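Local coordinates for penicillin-binding protein 2 (Pbp2) (Helicobacter pylori, PDB 5LP5) that probably cross-links peptidoglycan as a penicillin-binding transpeptidase of cell wall synthesis and cell shape, here captured in complex with MreC, at residues F371-I380 / W422-I432; L319-E329 / N474-L484. All blocks are in the same frame, centred on the assembly; numbering follows the deposited sequence.

Interaction 1: F371-I380 / W422-I432; sequences FYKFGLEISI and WRVGDTLITAI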
loop_
_atom_site.group_PDB
_atom_site.type_symbol
_atom_site.label_atom_id
_atom_site.label_comp_id
_atom_site.label_asym_id
_atom_site.label_seq_id
_atom_site.Cartn_x
_atom_site.Cartn_y
_atom_site.Cartn_z
ATOM N N PHE A 371 -36.412 41.044 14.703
ATOM C CA PHE A 371 -35.586 41.185 13.501
ATOM C C PHE A 371 -36.401 41.725 12.349
ATOM O O PHE A 371 -35.888 42.486 11.540
ATOM C CB PHE A 371 -34.919 39.848 13.130
ATOM C CG PHE A 371 -34.019 39.313 14.214
ATOM C CD1 PHE A 371 -32.732 39.812 14.376
ATOM C CD2 PHE A 371 -34.465 38.340 15.088
ATOM C CE1 PHE A 371 -31.909 39.344 15.378
ATOM C CE2 PHE A 371 -33.646 37.876 16.090
ATOM C CZ PHE A 371 -32.369 38.379 16.240
ATOM N N TYR A 372 -37.669 41.350 12.269
ATOM C CA TYR A 372 -38.567 41.978 11.303
ATOM C C TYR A 372 -38.604 43.505 11.492
ATOM O O TYR A 372 -38.482 44.270 10.533
ATOM C CB TYR A 372 -39.995 41.416 11.409
ATOM C CG TYR A 372 -40.198 39.991 10.904
ATOM C CD1 TYR A 372 -39.513 39.508 9.785
ATOM C CD2 TYR A 372 -41.111 39.140 11.527
ATOM C CE1 TYR A 372 -39.709 38.215 9.330
ATOM C CE2 TYR A 372 -41.315 37.849 11.071
ATOM C CZ TYR A 372 -40.613 37.393 9.973
ATOM O OH TYR A 372 -40.810 36.111 9.527
ATOM N N LYS A 373 -38.765 43.943 12.736
ATOM C CA LYS A 373 -38.948 45.365 13.033
ATOM C C LYS A 373 -37.712 46.204 12.733
ATOM O O LYS A 373 -37.808 47.208 12.024
ATOM C CB LYS A 373 -39.387 45.569 14.485
ATOM C CG LYS A 373 -40.891 45.459 14.655
ATOM C CD LYS A 373 -41.285 45.767 16.084
ATOM C CE LYS A 373 -42.778 45.606 16.317
ATOM N NZ LYS A 373 -43.149 45.866 17.739
ATOM N N PHE A 374 -36.558 45.809 13.267
ATOM C CA PHE A 374 -35.329 46.573 13.022
ATOM C C PHE A 374 -34.853 46.394 11.578
ATOM O O PHE A 374 -34.100 47.224 11.059
ATOM C CB PHE A 374 -34.224 46.208 14.024
ATOM C CG PHE A 374 -34.466 46.752 15.411
ATOM C CD1 PHE A 374 -34.215 48.089 15.714
ATOM C CD2 PHE A 374 -34.955 45.925 16.424
ATOM C CE1 PHE A 374 -34.452 48.586 16.998
ATOM C CE2 PHE A 374 -35.182 46.413 17.709
ATOM C CZ PHE A 374 -34.929 47.746 17.998
ATOM N N GLY A 375 -35.312 45.316 10.938
ATOM C CA GLY A 375 -35.020 45.048 9.532
ATOM C C GLY A 375 -35.632 46.093 8.620
ATOM O O GLY A 375 -35.096 46.382 7.546
ATOM N N LEU A 376 -36.765 46.652 9.052
ATOM C CA LEU A 376 -37.402 47.783 8.360
ATOM C C LEU A 376 -36.476 49.009 8.302
ATOM O O LEU A 376 -36.466 49.755 7.314
ATOM C CB LEU A 376 -38.719 48.169 9.051
ATOM C CG LEU A 376 -39.840 47.132 8.995
ATOM C CD1 LEU A 376 -40.938 47.464 9.992
ATOM C CD2 LEU A 376 -40.403 47.024 7.590
ATOM N N GLU A 377 -35.697 49.192 9.365
ATOM C CA GLU A 377 -34.874 50.386 9.544
ATOM C C GLU A 377 -33.408 50.229 9.053
ATOM O O GLU A 377 -32.655 51.212 9.012
ATOM C CB GLU A 377 -34.934 50.825 11.025
ATOM C CG GLU A 377 -36.363 51.028 11.564
ATOM C CD GLU A 377 -36.446 51.322 13.071
ATOM O OE1 GLU A 377 -35.403 51.604 13.711
ATOM O OE2 GLU A 377 -37.572 51.271 13.627
ATOM N N ILE A 378 -33.010 49.009 8.667
ATOM C CA ILE A 378 -31.639 48.753 8.185
ATOM C C ILE A 378 -31.605 48.577 6.677
ATOM O O ILE A 378 -32.471 47.913 6.102
ATOM C CB ILE A 378 -30.994 47.499 8.858
ATOM C CG1 ILE A 378 -29.489 47.405 8.571
ATOM C CG2 ILE A 378 -31.651 46.201 8.401
ATOM C CD1 ILE A 378 -28.681 48.550 9.136
ATOM N N SER A 379 -30.600 49.168 6.037
ATOM C CA SER A 379 -30.416 48.990 4.597
ATOM C C SER A 379 -29.797 47.627 4.329
ATOM O O SER A 379 -28.912 47.195 5.062
ATOM C CB SER A 379 -29.526 50.084 4.020
ATOM O OG SER A 379 -28.236 50.034 4.580
ATOM N N ILE A 380 -30.255 46.954 3.277
ATOM C CA ILE A 380 -29.739 45.632 2.943
ATOM C C ILE A 380 -28.251 45.706 2.626
ATOM O O ILE A 380 -27.528 44.727 2.808
ATOM C CB ILE A 380 -30.511 44.965 1.767
ATOM C CG1 ILE A 380 -30.099 43.497 1.608
ATOM C CG2 ILE A 380 -30.279 45.708 0.460
ATOM C CD1 ILE A 380 -30.400 42.616 2.804
ATOM N N TRP A 422 -35.478 45.193 -5.144
ATOM C CA TRP A 422 -35.291 44.724 -3.771
ATOM C C TRP A 422 -36.342 45.311 -2.839
ATOM O O TRP A 422 -36.131 46.356 -2.222
ATOM C CB TRP A 422 -33.897 45.047 -3.231
ATOM C CG TRP A 422 -33.638 44.380 -1.883
ATOM C CD1 TRP A 422 -33.804 44.925 -0.633
ATOM C CD2 TRP A 422 -33.194 43.039 -1.672
ATOM N NE1 TRP A 422 -33.488 44.002 0.334
ATOM C CE2 TRP A 422 -33.095 42.841 -0.280
ATOM C CE3 TRP A 422 -32.852 41.986 -2.526
ATOM C CZ2 TRP A 422 -32.687 41.626 0.272
ATOM C CZ3 TRP A 422 -32.435 40.778 -1.970
ATOM C CH2 TRP A 422 -32.363 40.613 -0.585
ATOM N N ARG A 423 -37.472 44.623 -2.732
ATOM C CA ARG A 423 -38.544 45.065 -1.862
ATOM C C ARG A 423 -38.111 44.876 -0.408
ATOM O O ARG A 423 -37.289 44.026 -0.108
ATOM C CB ARG A 423 -39.831 44.309 -2.164
ATOM C CG ARG A 423 -40.338 44.506 -3.591
ATOM C CD ARG A 423 -41.373 43.448 -3.927
ATOM N NE ARG A 423 -40.825 42.097 -3.750
ATOM C CZ ARG A 423 -41.534 41.006 -3.449
ATOM N NH1 ARG A 423 -42.853 41.072 -3.272
ATOM N NH2 ARG A 423 -40.919 39.833 -3.315
ATOM N N VAL A 424 -38.631 45.729 0.470
ATOM C CA VAL A 424 -38.498 45.599 1.924
ATOM C C VAL A 424 -38.713 44.158 2.446
ATOM O O VAL A 424 -38.037 43.734 3.382
ATOM C CB VAL A 424 -39.481 46.585 2.629
ATOM C CG1 VAL A 424 -40.914 46.383 2.132
ATOM C CG2 VAL A 424 -39.424 46.450 4.147
ATOM N N GLY A 425 -39.648 43.415 1.846
ATOM C CA GLY A 425 -39.935 42.040 2.256
ATOM C C GLY A 425 -38.715 41.134 2.168
ATOM O O GLY A 425 -38.572 40.192 2.957
ATOM N N ASP A 426 -37.836 41.432 1.208
ATOM C CA ASP A 426 -36.595 40.677 0.986
ATOM C C ASP A 426 -35.597 40.898 2.122
ATOM O O ASP A 426 -34.982 39.950 2.612
ATOM C CB ASP A 426 -35.960 41.082 -0.353
ATOM C CG ASP A 426 -36.940 41.002 -1.525
ATOM O OD1 ASP A 426 -38.017 40.385 -1.384
ATOM O OD2 ASP A 426 -36.646 41.567 -2.593
ATOM N N THR A 427 -35.444 42.156 2.535
ATOM C CA THR A 427 -34.628 42.505 3.702
ATOM C C THR A 427 -35.106 41.745 4.933
ATOM O O THR A 427 -34.300 41.262 5.727
ATOM C CB THR A 427 -34.701 44.009 4.014
ATOM O OG1 THR A 427 -34.357 44.768 2.849
ATOM C CG2 THR A 427 -33.759 44.360 5.117
ATOM N N LEU A 428 -36.422 41.632 5.075
ATOM C CA LEU A 428 -37.018 41.043 6.262
ATOM C C LEU A 428 -36.890 39.541 6.317
ATOM O O LEU A 428 -36.537 38.996 7.362
ATOM C CB LEU A 428 -38.491 41.407 6.356
ATOM C CG LEU A 428 -38.777 42.889 6.551
ATOM C CD1 LEU A 428 -40.277 43.086 6.711
ATOM C CD2 LEU A 428 -38.040 43.424 7.756
ATOM N N ILE A 429 -37.196 38.862 5.214
ATOM C CA ILE A 429 -37.064 37.404 5.189
ATOM C C ILE A 429 -35.587 36.979 5.276
ATOM O O ILE A 429 -35.263 35.921 5.829
ATOM C CB ILE A 429 -37.760 36.770 3.972
ATOM C CG1 ILE A 429 -37.884 35.250 4.171
ATOM C CG2 ILE A 429 -36.986 37.066 2.697
ATOM C CD1 ILE A 429 -38.898 34.565 3.270
ATOM N N THR A 430 -34.698 37.822 4.755
ATOM C CA THR A 430 -33.260 37.584 4.838
ATOM C C THR A 430 -32.756 37.775 6.263
ATOM O O THR A 430 -31.867 37.050 6.703
ATOM C CB THR A 430 -32.491 38.474 3.837
ATOM O OG1 THR A 430 -32.956 38.196 2.502
ATOM C CG2 THR A 430 -30.974 38.224 3.915
ATOM N N ALA A 431 -33.331 38.722 6.996
ATOM C CA ALA A 431 -32.910 38.970 8.386
ATOM C C ALA A 431 -33.224 37.811 9.336
ATOM O O ALA A 431 -32.799 37.832 10.478
ATOM C CB ALA A 431 -33.522 40.263 8.911
ATOM N N ILE A 432 -33.984 36.825 8.866
ATOM C CA ILE A 432 -34.176 35.572 9.606
ATOM C C ILE A 432 -33.618 34.354 8.867
ATOM O O ILE A 432 -34.016 33.214 9.125
ATOM C CB ILE A 432 -35.663 35.318 9.941
ATOM C CG1 ILE A 432 -36.509 35.158 8.664
ATOM C CG2 ILE A 432 -36.204 36.446 10.802
ATOM C CD1 ILE A 432 -37.756 34.315 8.871
#

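Interaction 2: L319-E329 / N474-L484; sequences LSFLENLHITE and NSFQKKKLQAL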
loop_
_atom_site.group_PDB
_atom_site.type_symbol
_atom_site.label_atom_id
_atom_site.label_comp_id
_atom_site.label_asym_id
_atom_site.label_seq_id
_atom_site.Cartn_x
_atom_site.Cartn_y
_atom_site.Cartn_z
ATOM N N LEU A 319 -25.853 41.751 15.382
ATOM C CA LEU A 319 -24.591 42.482 15.430
ATOM C C LEU A 319 -24.589 43.660 14.451
ATOM O O LEU A 319 -24.004 44.709 14.732
ATOM C CB LEU A 319 -23.404 41.547 15.174
ATOM C CG LEU A 319 -22.028 42.227 15.126
ATOM C CD1 LEU A 319 -21.666 42.839 16.465
ATOM C CD2 LEU A 319 -20.946 41.264 14.663
ATOM N N SER A 320 -25.243 43.485 13.311
ATOM C CA SER A 320 -25.378 44.563 12.340
ATOM C C SER A 320 -26.292 45.681 12.856
ATOM O O SER A 320 -26.002 46.861 12.657
ATOM C CB SER A 320 -25.939 44.027 11.023
ATOM O OG SER A 320 -25.760 44.971 9.971
ATOM N N PHE A 321 -27.398 45.316 13.502
ATOM C CA PHE A 321 -28.310 46.308 14.074
ATOM C C PHE A 321 -27.558 47.237 15.009
ATOM O O PHE A 321 -27.581 48.467 14.855
ATOM C CB PHE A 321 -29.433 45.653 14.889
ATOM C CG PHE A 321 -30.415 44.864 14.076
ATOM C CD1 PHE A 321 -30.565 45.070 12.709
ATOM C CD2 PHE A 321 -31.234 43.938 14.701
ATOM C CE1 PHE A 321 -31.496 44.346 11.991
ATOM C CE2 PHE A 321 -32.169 43.214 13.987
ATOM C CZ PHE A 321 -32.301 43.417 12.632
ATOM N N LEU A 322 -26.898 46.628 15.990
ATOM C CA LEU A 322 -26.196 47.365 17.032
ATOM C C LEU A 322 -25.130 48.260 16.448
ATOM O O LEU A 322 -24.792 49.295 17.022
ATOM C CB LEU A 322 -25.533 46.396 18.003
ATOM C CG LEU A 322 -26.436 45.471 18.799
ATOM C CD1 LEU A 322 -25.596 44.371 19.438
ATOM C CD2 LEU A 322 -27.187 46.268 19.844
ATOM N N GLU A 323 -24.584 47.845 15.315
ATOM C CA GLU A 323 -23.489 48.553 14.691
ATOM C C GLU A 323 -23.980 49.761 13.880
ATOM O O GLU A 323 -23.352 50.828 13.890
ATOM C CB GLU A 323 -22.736 47.567 13.812
ATOM C CG GLU A 323 -21.523 48.104 13.091
ATOM C CD GLU A 323 -20.775 47.001 12.380
ATOM O OE1 GLU A 323 -21.278 45.852 12.348
ATOM O OE2 GLU A 323 -19.692 47.298 11.848
ATOM N N ASN A 324 -25.122 49.597 13.213
ATOM C CA ASN A 324 -25.575 50.557 12.214
ATOM C C ASN A 324 -26.691 51.483 12.689
ATOM O O ASN A 324 -26.855 52.589 12.162
ATOM C CB ASN A 324 -26.009 49.796 10.967
ATOM C CG ASN A 324 -24.834 49.184 10.230
ATOM O OD1 ASN A 324 -23.937 49.902 9.788
ATOM N ND2 ASN A 324 -24.819 47.852 10.111
ATOM N N LEU A 325 -27.454 51.027 13.681
ATOM C CA LEU A 325 -28.578 51.793 14.204
ATOM C C LEU A 325 -28.156 52.531 15.481
ATOM O O LEU A 325 -26.997 52.446 15.897
ATOM C CB LEU A 325 -29.764 50.858 14.464
ATOM C CG LEU A 325 -30.251 50.000 13.284
ATOM C CD1 LEU A 325 -31.457 49.163 13.676
ATOM C CD2 LEU A 325 -30.588 50.845 12.061
ATOM N N HIS A 326 -29.093 53.270 16.079
ATOM C CA HIS A 326 -28.896 53.903 17.393
ATOM C C HIS A 326 -29.650 53.137 18.477
ATOM O O HIS A 326 -30.657 53.624 19.007
ATOM C CB HIS A 326 -29.405 55.346 17.379
ATOM C CG HIS A 326 -28.670 56.239 16.436
ATOM N ND1 HIS A 326 -28.973 56.318 15.093
ATOM C CD2 HIS A 326 -27.661 57.114 16.649
ATOM C CE1 HIS A 326 -28.176 57.201 14.518
ATOM N NE2 HIS A 326 -27.370 57.697 15.441
ATOM N N ILE A 327 -29.153 51.942 18.796
ATOM C CA ILE A 327 -29.813 51.026 19.739
ATOM C C ILE A 327 -28.790 50.175 20.505
ATOM O O ILE A 327 -27.585 50.278 20.267
ATOM C CB ILE A 327 -30.853 50.119 19.030
ATOM C CG1 ILE A 327 -30.256 49.435 17.788
ATOM C CG2 ILE A 327 -32.090 50.928 18.650
ATOM C CD1 ILE A 327 -29.900 47.985 17.996
ATOM N N THR A 328 -29.272 49.367 21.449
ATOM C CA THR A 328 -28.406 48.483 22.239
ATOM C C THR A 328 -29.033 47.104 22.470
ATOM O O THR A 328 -30.206 46.844 22.152
ATOM C CB THR A 328 -28.071 49.056 23.632
ATOM O OG1 THR A 328 -29.267 49.121 24.421
ATOM C CG2 THR A 328 -27.436 50.431 23.522
ATOM N N GLU A 329 -28.213 46.226 23.035
ATOM C CA GLU A 329 -28.621 44.874 23.388
ATOM C C GLU A 329 -29.845 44.872 24.287
ATOM O O GLU A 329 -30.617 43.926 24.258
ATOM C CB GLU A 329 -27.454 44.081 24.018
ATOM C CG GLU A 329 -26.750 44.704 25.222
ATOM C CD GLU A 329 -25.562 45.582 24.847
ATOM O OE1 GLU A 329 -25.571 46.201 23.760
ATOM O OE2 GLU A 329 -24.627 45.681 25.656
ATOM N N ASN A 474 -13.856 44.807 13.947
ATOM C CA ASN A 474 -13.395 46.056 14.557
ATOM C C ASN A 474 -13.546 45.969 16.083
ATOM O O ASN A 474 -14.059 44.965 16.618
ATOM C CB ASN A 474 -14.195 47.236 14.011
ATOM C CG ASN A 474 -15.681 47.118 14.302
ATOM O OD1 ASN A 474 -16.099 46.577 15.322
ATOM N ND2 ASN A 474 -16.486 47.605 13.390
ATOM N N SER A 475 -13.108 47.025 16.766
ATOM C CA SER A 475 -13.245 47.140 18.211
ATOM C C SER A 475 -14.688 46.951 18.670
ATOM O O SER A 475 -14.997 46.055 19.478
ATOM C CB SER A 475 -12.757 48.516 18.664
ATOM O OG SER A 475 -11.359 48.628 18.495
ATOM N N PHE A 476 -15.563 47.804 18.147
ATOM C CA PHE A 476 -16.952 47.855 18.588
ATOM C C PHE A 476 -17.609 46.479 18.500
ATOM O O PHE A 476 -18.277 46.037 19.443
ATOM C CB PHE A 476 -17.738 48.875 17.750
ATOM C CG PHE A 476 -19.209 48.898 18.054
ATOM C CD1 PHE A 476 -19.713 49.676 19.081
ATOM C CD2 PHE A 476 -20.082 48.117 17.326
ATOM C CE1 PHE A 476 -21.070 49.683 19.365
ATOM C CE2 PHE A 476 -21.437 48.122 17.603
ATOM C CZ PHE A 476 -21.934 48.901 18.629
ATOM N N GLN A 477 -17.414 45.808 17.365
ATOM C CA GLN A 477 -18.047 44.521 17.117
ATOM C C GLN A 477 -17.614 43.458 18.126
ATOM O O GLN A 477 -18.453 42.707 18.619
ATOM C CB GLN A 477 -17.747 44.037 15.700
ATOM C CG GLN A 477 -18.485 44.803 14.618
ATOM C CD GLN A 477 -17.942 44.487 13.246
ATOM O OE1 GLN A 477 -16.757 44.686 12.976
ATOM N NE2 GLN A 477 -18.803 43.982 12.376
ATOM N N LYS A 478 -16.318 43.404 18.431
ATOM C CA LYS A 478 -15.795 42.426 19.383
ATOM C C LYS A 478 -16.439 42.554 20.768
ATOM O O LYS A 478 -16.822 41.546 21.375
ATOM C CB LYS A 478 -14.278 42.540 19.487
ATOM C CG LYS A 478 -13.529 42.024 18.267
ATOM C CD LYS A 478 -12.028 42.089 18.488
ATOM C CE LYS A 478 -11.234 41.643 17.274
ATOM N NZ LYS A 478 -9.783 41.642 17.614
ATOM N N LYS A 479 -16.574 43.786 21.256
ATOM C CA LYS A 479 -17.237 44.025 22.541
ATOM C C LYS A 479 -18.660 43.472 22.569
ATOM O O LYS A 479 -19.073 42.833 23.540
ATOM C CB LYS A 479 -17.285 45.519 22.889
ATOM C CG LYS A 479 -18.260 45.811 24.035
ATOM C CD LYS A 479 -18.023 47.114 24.786
ATOM C CE LYS A 479 -18.531 46.980 26.225
ATOM N NZ LYS A 479 -18.285 48.177 27.066
ATOM N N LYS A 480 -19.403 43.717 21.501
ATOM C CA LYS A 480 -20.785 43.266 21.417
ATOM C C LYS A 480 -20.912 41.743 21.345
ATOM O O LYS A 480 -21.979 41.198 21.624
ATOM C CB LYS A 480 -21.479 43.916 20.224
ATOM C CG LYS A 480 -21.580 45.427 20.330
ATOM C CD LYS A 480 -22.364 45.877 21.557
ATOM C CE LYS A 480 -22.106 47.337 21.898
ATOM N NZ LYS A 480 -22.706 47.674 23.214
ATOM N N LEU A 481 -19.827 41.057 20.992
ATOM C CA LEU A 481 -19.835 39.593 20.933
ATOM C C LEU A 481 -20.318 38.947 22.229
ATOM O O LEU A 481 -21.073 37.967 22.196
ATOM C CB LEU A 481 -18.452 39.037 20.561
ATOM C CG LEU A 481 -17.990 39.288 19.123
ATOM C CD1 LEU A 481 -16.596 38.736 18.899
ATOM C CD2 LEU A 481 -18.958 38.688 18.118
ATOM N N GLN A 482 -19.888 39.474 23.373
ATOM C CA GLN A 482 -20.249 38.819 24.627
ATOM C C GLN A 482 -21.761 38.763 24.776
ATOM O O GLN A 482 -22.332 37.724 25.127
ATOM C CB GLN A 482 -19.633 39.484 25.843
ATOM C CG GLN A 482 -19.760 38.542 27.028
ATOM C CD GLN A 482 -19.037 38.998 28.256
ATOM O OE1 GLN A 482 -18.566 40.131 28.348
ATOM N NE2 GLN A 482 -18.942 38.105 29.224
ATOM N N ALA A 483 -22.399 39.893 24.490
ATOM C CA ALA A 483 -23.847 39.969 24.480
ATOM C C ALA A 483 -24.418 38.800 23.711
ATOM O O ALA A 483 -25.297 38.083 24.201
ATOM C CB ALA A 483 -24.293 41.263 23.844
ATOM N N LEU A 484 -23.893 38.606 22.505
ATOM C CA LEU A 484 -24.350 37.529 21.625
ATOM C C LEU A 484 -24.122 36.152 22.257
ATOM O O LEU A 484 -24.986 35.276 22.173
ATOM C CB LEU A 484 -23.641 37.607 20.275
ATOM C CG LEU A 484 -23.823 38.920 19.509
ATOM C CD1 LEU A 484 -22.955 38.970 18.256
ATOM C CD2 LEU A 484 -25.284 39.147 19.154
#

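Interaction 1: F371-I380 / W422-I432
Ile380 lies over one face of the Trp422 indole, its CG2 3.9 Å from the centroid of the five-membered ring and 23° off the normal, a CH-pi contact. CG1 and CD1 of Ile380 continue across the ring to CZ2, the two side chains crossing at about a right angle. Asp426 CB backs the opposite face, and Trp422 NE1 donates nearly in the ring plane to Thr427 OG1 (2.8 Å), which together should limit both tilt and rotation of the indole. A chi1 of -54° puts Thr427 OG1 beside the backbone N and sends CG2 to Gly375 O. Gly375 brings bare backbone to the interface, where Leu428 packs its CD2 against the Gly375 carbonyl carbon. Leu376 CD2 meets Val424 CG2 at 3.6 Å and also touches Leu428 CD1. The Tyr372 ring turns an edge to Leu428 O, while its OH passes Ile432 CD1 and bonds to the carbonyl of Arg347. The axes of helices 371-377 and 424-430 approach to 8.7 Å at 136° within the transpeptidase domain. Phe371 rests on Val317 and on Lys314, the lysine of a probable SxxK motif; Ile378 also leans on helix 314-324, Trp422 on helix 411-418, and Phe374 on strand 333-334.

Interaction 2: L319-E329 / N474-L484
Phe476 brings CZ and CE2 obliquely against the C-terminal turn of helix 319-324: CZ comes 3.3 Å from Leu322 O and CE2 3.6 Å from Glu323 CA. One face of the ring carries Lys480 CG from the next turn of its own helix. The carboxylate of Glu323 is turned 55° from the Gln477 amide, and Glu323 OE1 lies 3.1 Å from Gln477 NE2. Gln477 NE2 donates to Glu389 OE1. Extended with CG anti to the backbone N (chi1 -179°), Glu323 reaches the start of helix 475-484. Here Asn474 and Gln477 form a capping box: Gln477 N donates to Asn474 OD1, and Asn474 N donates to Gln477 OE1 at 3.1 Å in a straight bond (179°). The contact as a whole sets helix 314-324, which follows the presumed SxxK serine of the transpeptidase fold, against the first turns of helix 475-493. Leu319 is the apolar centre, its CD1 3.9 Å from Lys480 CB and its CB 4.0 Å from Leu484 CD1. Lys480 bends at chi2, passing CD by Leu322 CD1 and bringing NZ to the syn lone pair of Glu329 OE1, a salt bridge of 3.3 Å. Beyond it, Glu329 CB packs on Ala483 CB, and Tyr360 of helix 359-364 touches both residues.

Overall arrangement
Coming from the N-terminal dimerisation region and strands 252-258 and 264-270, the chain enters helix 314-324 and the loop to Glu329, then reaches helix 369-377 and the turn into helix 380-389. Helix 424-430 follows and closes interaction 1 over 41 intervening residues, 17 of them helical and none in a strand. Only at helix 475-493 does interaction 2 close, over 144 residues, so interaction 1 is nested inside its loop. The centres lie about 18 Å apart, and the contacts meet where residues 371-380 pack on 319-329: Phe371 and Phe374 against Phe321, Phe374 against Leu325, Ile378 against Asn324. Helix 314-324 thus stands between helices 369-377 and 475-493, linking both pairings within the transpeptidase domain.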